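Local coordinates for penicillin binding protein 2X (Streptococcus thermophilus, PDB 5U47) that probably acts as a transpeptidase that cross-links peptidoglycan strands during septal cell-wall synthesis and is probably inactivated by beta-lactams, at residues 304-308 with 309-313; 357-360 with 361-364; 114-117 with 118-121. The protein carries 1 engineered substitution. One frame throughout, in Å; residues are numbered along the deposited sequence. Where two conformers were deposited one is given.

Contact 1 of 3, residues 304-308 with 309-313; sequences AAINN and GSFNP
A Schellman motif ends helix 297-308 of the transpeptidase domain, and Ala305 and Ile306 in its last turn bind and pack against Gly309, Ser310 and Phe311 just beyond it. Gly309 takes a positive phi of 82° and turns the chain off the helix axis. Two backbone bonds run back into the last turn. Ser310 N donates to Ala305 O at 3.0 Å, with the donor nearly in line with the C=O bond. Gly309 N donates to Ile306 O at 3.2 Å, but from well above the carbonyl plane.

A side-chain bond bridges the turn as well. Asn308 ND2 donates to Ser310 OG at 2.9 Å. The bond is almost straight, 170° at the hydrogen, and the hydroxyl oxygen lies in the amide plane. Ser310 OG sits between its own backbone N and carbonyl carbon, chi1 58°, which turns it toward Asn308.

The apolar part lies around Phe311. Phe311 CB rests 4.1 Å from Ala305 CB. Ile306 and Phe311 lie side by side and point the same way, with Ile306 CG1 4.0 Å from Phe311 CD2. The methylene meets the ring obliquely. Phe311 also stacks edge-to-face with Tyr472 of helix 463-478 and touches Leu362 of helix 356-366. The amide of Asn307 bonds to Tyr374 OH and Ser462 N.

Polar and apolar contacts thus share the work. The backbone bonds occupy the carbonyls of Ala305 and Ile306 at the helix end. The Asn308 bond uses the Ser310 hydroxyl oxygen as acceptor and should limit rotation of the amide. The ring of Phe311 extends the apolar surface of the helix into the following loop.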
# COMPACT_ATOMS: atom_id res chain seq x y z
N ALA A 304 26.66 2.83 1.35
CA ALA A 304 27.50 1.91 0.57
C ALA A 304 28.97 2.31 0.67
O ALA A 304 29.85 1.46 0.84
CB ALA A 304 27.05 1.89 -0.88
N ALA A 305 29.24 3.61 0.56
CA ALA A 305 30.60 4.11 0.67
C ALA A 305 31.18 3.77 2.04
O ALA A 305 32.35 3.36 2.14
CB ALA A 305 30.65 5.61 0.44
N ILE A 306 30.38 3.93 3.09
CA ILE A 306 30.85 3.62 4.44
C ILE A 306 31.07 2.12 4.58
O ILE A 306 32.10 1.69 5.11
CB ILE A 306 29.88 4.15 5.52
CG1 ILE A 306 29.89 5.69 5.49
CG2 ILE A 306 30.29 3.64 6.90
CD1 ILE A 306 28.82 6.35 6.34
N ASN A 307 30.11 1.34 4.09
CA ASN A 307 30.19 -0.12 4.15
C ASN A 307 31.36 -0.69 3.30
O ASN A 307 31.94 -1.70 3.66
CB ASN A 307 28.89 -0.76 3.67
CG ASN A 307 28.74 -2.18 4.17
OD1 ASN A 307 28.62 -2.39 5.38
ND2 ASN A 307 28.72 -3.14 3.27
N ASN A 308 31.69 -0.02 2.20
CA ASN A 308 32.77 -0.44 1.30
C ASN A 308 34.15 -0.12 1.88
O ASN A 308 35.15 -0.64 1.41
CB ASN A 308 32.63 0.28 -0.05
CG ASN A 308 33.52 -0.30 -1.14
OD1 ASN A 308 33.52 -1.51 -1.37
ND2 ASN A 308 34.25 0.57 -1.85
N GLY A 309 34.18 0.74 2.90
CA GLY A 309 35.43 1.20 3.49
C GLY A 309 36.06 2.34 2.68
O GLY A 309 37.21 2.71 2.93
N SER A 310 35.30 2.91 1.74
CA SER A 310 35.82 3.97 0.87
C SER A 310 35.20 5.35 1.16
O SER A 310 34.82 6.11 0.24
CB SER A 310 35.63 3.58 -0.61
OG SER A 310 34.27 3.34 -0.91
N PHE A 311 35.11 5.67 2.46
CA PHE A 311 34.60 6.96 2.89
C PHE A 311 35.49 7.54 3.98
O PHE A 311 35.57 7.00 5.08
CB PHE A 311 33.16 6.85 3.40
CG PHE A 311 32.58 8.17 3.81
CD1 PHE A 311 32.02 9.01 2.87
CD2 PHE A 311 32.60 8.57 5.13
CE1 PHE A 311 31.49 10.24 3.23
CE2 PHE A 311 32.06 9.79 5.51
CZ PHE A 311 31.51 10.62 4.56
N ASN A 312 36.18 8.62 3.65
CA ASN A 312 36.97 9.35 4.61
C ASN A 312 36.17 10.64 4.78
O ASN A 312 36.14 11.46 3.86
CB ASN A 312 38.37 9.62 4.08
CG ASN A 312 39.26 10.28 5.11
OD1 ASN A 312 38.79 10.95 6.04
ND2 ASN A 312 40.56 10.10 4.96
N PRO A 313 35.49 10.82 5.94
CA PRO A 313 34.63 12.01 6.11
C PRO A 313 35.36 13.34 5.97
O PRO A 313 34.77 14.31 5.47
CB PRO A 313 34.09 11.87 7.54
CG PRO A 313 35.08 11.00 8.24
CD PRO A 313 35.60 10.05 7.20

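Contact 2 of 3, residues 357-360 with 361-364; sequences VGMT and MLEQ
Val357 and Met361 lie side by side and point the same way, one turn apart on helix 356-366. Met361 runs extended beyond CG, and Met361 CE lies 4.0 Å from Val357 CG1. Nearer the backbone, Met361 CG passes 3.4 Å from Val357 O. Met359 and Leu362 also lie side by side. Here the methionine is bent at chi2 and chi3 (-43° and 89°). The bend carries Met359 CE to 3.9 Å from Leu362 CD1, and SD is almost as near to the same methyl. Thr360 makes no such pair through its polar end. The threonine hydroxyl turns back along the helix and bonds to Asn356 O.

Four regular helical bonds hold the backbone beneath these side chains, from Met361 N to Val357 O at 2.9 Å through Gln364 N to Thr360 O at 3.0 Å.

The side chains spread to different neighbours. Met359 touches Lys298 and Leu301 of helix 297-308; Lys298 belongs to a probable SxxK active-site motif. Met361 and Leu362 pack on Phe347 of helix 347-352. Thr360 and Met361 meet Ile323 of strand 323-325.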
# COMPACT_ATOMS: atom_id res chain seq x y z
N VAL A 357 28.60 16.44 -7.02
CA VAL A 357 30.01 16.20 -7.33
C VAL A 357 30.66 15.31 -6.28
O VAL A 357 31.33 14.31 -6.61
CB VAL A 357 30.79 17.53 -7.45
CG1 VAL A 357 32.28 17.28 -7.60
CG2 VAL A 357 30.27 18.36 -8.62
N GLY A 358 30.46 15.66 -5.01
CA GLY A 358 31.01 14.89 -3.91
C GLY A 358 30.51 13.46 -3.91
O GLY A 358 31.27 12.52 -3.69
N MET A 359 29.23 13.30 -4.21
CA MET A 359 28.64 11.95 -4.22
C MET A 359 29.13 11.17 -5.45
O MET A 359 29.48 10.00 -5.34
CB MET A 359 27.12 12.02 -4.15
CG MET A 359 26.56 12.60 -2.86
SD MET A 359 27.30 12.07 -1.29
CE MET A 359 28.61 13.24 -1.03
N THR A 360 29.21 11.83 -6.59
CA THR A 360 29.74 11.18 -7.79
C THR A 360 31.19 10.72 -7.54
O THR A 360 31.56 9.63 -7.93
CB THR A 360 29.66 12.11 -8.99
OG1 THR A 360 28.29 12.47 -9.20
CG2 THR A 360 30.22 11.43 -10.24
N MET A 361 31.98 11.54 -6.85
CA MET A 361 33.35 11.13 -6.50
C MET A 361 33.35 9.86 -5.63
O MET A 361 34.18 8.97 -5.84
CB MET A 361 34.10 12.28 -5.80
CG MET A 361 34.57 13.37 -6.75
SD MET A 361 35.13 14.85 -5.89
CE MET A 361 35.91 15.76 -7.23
N LEU A 362 32.42 9.77 -4.68
CA LEU A 362 32.32 8.58 -3.82
C LEU A 362 31.96 7.35 -4.65
O LEU A 362 32.50 6.26 -4.42
CB LEU A 362 31.29 8.79 -2.69
CG LEU A 362 31.69 9.76 -1.57
CD1 LEU A 362 30.57 9.91 -0.54
CD2 LEU A 362 32.99 9.32 -0.90
N GLU A 363 31.06 7.54 -5.62
CA GLU A 363 30.65 6.48 -6.55
C GLU A 363 31.84 5.97 -7.37
O GLU A 363 31.99 4.76 -7.55
CB GLU A 363 29.54 6.96 -7.49
CG GLU A 363 28.87 5.88 -8.33
CD GLU A 363 29.67 5.42 -9.56
OE1 GLU A 363 30.35 6.24 -10.19
OE2 GLU A 363 29.58 4.23 -9.90
N GLN A 364 32.67 6.89 -7.86
CA GLN A 364 33.85 6.53 -8.65
C GLN A 364 34.91 5.83 -7.81
O GLN A 364 35.61 4.95 -8.30
CB GLN A 364 34.45 7.77 -9.32
CG GLN A 364 33.57 8.40 -10.40
CD GLN A 364 34.20 9.61 -11.06
OE1 GLN A 364 35.34 9.99 -10.77
NE2 GLN A 364 33.47 10.23 -11.97

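Contact 3 of 3, residues 114-117 with 118-121; sequences ITYS and VKED
Ile114 and Val118 make the close-packed apolar part of this helix start. Their side chains cross at about a right angle, and Ile114 CG2 lies 3.8 Å from Val118 CG1.

The rest is more exposed and more polar. Thr115, itself exposed, is the N-cap of helix 116-128. Thr115 OG1 accepts a weak capping bond from Val118 N at 3.4 Å. With chi1 at 62° the hydroxyl points back over the first turn. Thr115 O also accepts from Lys119 N at 3.0 Å. Farther along, Glu120 CG lies over one face of the Tyr116 ring, 3.8 Å from the centroid, in a CH-pi contact. The carboxylate plane is turned only 24° from the ring. Lys119 bends at chi2 and chi3, and Lys119 NZ forms a salt bridge with Glu120 OE2 at 2.8 Å, the oxygen accepting through its anti lone pair. This probably steadies the carboxylate beside the ring.

Strand 42-55 borders the helix start. Ile114 packs on Ile52 and shares backbone bonds with Tyr50, whose ring also makes a cation-pi contact with Lys119. Asp121 reaches helix 72-86 through a salt bridge to Lys85.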
# COMPACT_ATOMS: atom_id res chain seq x y z
N ILE A 114 -34.14 2.64 1.44
CA ILE A 114 -34.84 2.60 2.71
C ILE A 114 -33.99 1.86 3.72
O ILE A 114 -33.49 0.77 3.43
CB ILE A 114 -36.19 1.84 2.56
CG1 ILE A 114 -37.06 2.51 1.50
CG2 ILE A 114 -36.89 1.76 3.91
CD1 ILE A 114 -38.28 1.70 1.09
N THR A 115 -33.83 2.44 4.90
CA THR A 115 -33.05 1.82 5.96
C THR A 115 -33.75 0.58 6.49
O THR A 115 -34.94 0.37 6.25
CB THR A 115 -32.85 2.77 7.15
OG1 THR A 115 -34.13 3.09 7.72
CG2 THR A 115 -32.13 4.06 6.72
N TYR A 116 -33.00 -0.22 7.23
CA TYR A 116 -33.51 -1.44 7.84
C TYR A 116 -34.63 -1.16 8.86
O TYR A 116 -35.65 -1.85 8.87
CB TYR A 116 -32.36 -2.22 8.48
CG TYR A 116 -32.77 -3.42 9.30
CD1 TYR A 116 -33.08 -4.64 8.68
CD2 TYR A 116 -32.81 -3.36 10.70
CE1 TYR A 116 -33.46 -5.76 9.43
CE2 TYR A 116 -33.17 -4.48 11.45
CZ TYR A 116 -33.49 -5.67 10.81
OH TYR A 116 -33.85 -6.77 11.56
N SER A 117 -34.44 -0.15 9.70
CA SER A 117 -35.43 0.21 10.72
C SER A 117 -36.78 0.60 10.11
O SER A 117 -37.83 0.18 10.60
CB SER A 117 -34.91 1.34 11.61
OG SER A 117 -35.79 1.59 12.71
N VAL A 118 -36.74 1.41 9.06
CA VAL A 118 -37.97 1.84 8.39
C VAL A 118 -38.63 0.64 7.67
O VAL A 118 -39.86 0.50 7.69
CB VAL A 118 -37.71 3.00 7.41
CG1 VAL A 118 -38.97 3.36 6.64
CG2 VAL A 118 -37.17 4.22 8.15
N LYS A 119 -37.81 -0.21 7.04
CA LYS A 119 -38.32 -1.41 6.35
C LYS A 119 -39.09 -2.29 7.34
O LYS A 119 -40.23 -2.70 7.07
CB LYS A 119 -37.17 -2.18 5.67
CG LYS A 119 -37.58 -3.40 4.86
CD LYS A 119 -37.60 -4.71 5.64
CE LYS A 119 -36.21 -5.28 5.82
NZ LYS A 119 -36.26 -6.59 6.53
N GLU A 120 -38.45 -2.58 8.49
CA GLU A 120 -39.07 -3.38 9.55
C GLU A 120 -40.39 -2.78 10.05
O GLU A 120 -41.33 -3.49 10.33
CB GLU A 120 -38.08 -3.59 10.71
CG GLU A 120 -36.95 -4.56 10.39
CD GLU A 120 -37.45 -5.98 10.26
OE1 GLU A 120 -38.14 -6.45 11.20
OE2 GLU A 120 -37.16 -6.63 9.23
N ASP A 121 -40.42 -1.45 10.16
CA ASP A 121 -41.61 -0.73 10.57
C ASP A 121 -42.69 -0.92 9.49
O ASP A 121 -43.81 -1.34 9.80
CB ASP A 121 -41.27 0.76 10.78
CG ASP A 121 -42.45 1.58 11.29
OD1 ASP A 121 -43.55 1.05 11.50
OD2 ASP A 121 -42.27 2.80 11.48

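Overall arrangement
Contacts 1 and 2 belong to the transpeptidase domain and touch each other. Phe311 CD1 of contact 1 lies 3.8 Å from Leu362 CD1 of contact 2, joining the end of helix 297-308 to helix 356-366. Contact 2 is largely buried, and its side-chain contacts are mainly apolar. Contact 1 lies at the surface and combines apolar packing with a polar helix end. Contact 3 is also a surface contact, but its centre is about 70 Å from the centres of the other two, in the dimerisation domain. It marks a helix start, whereas contact 1 marks a helix end. Only contact 3 has a salt bridge within its segments.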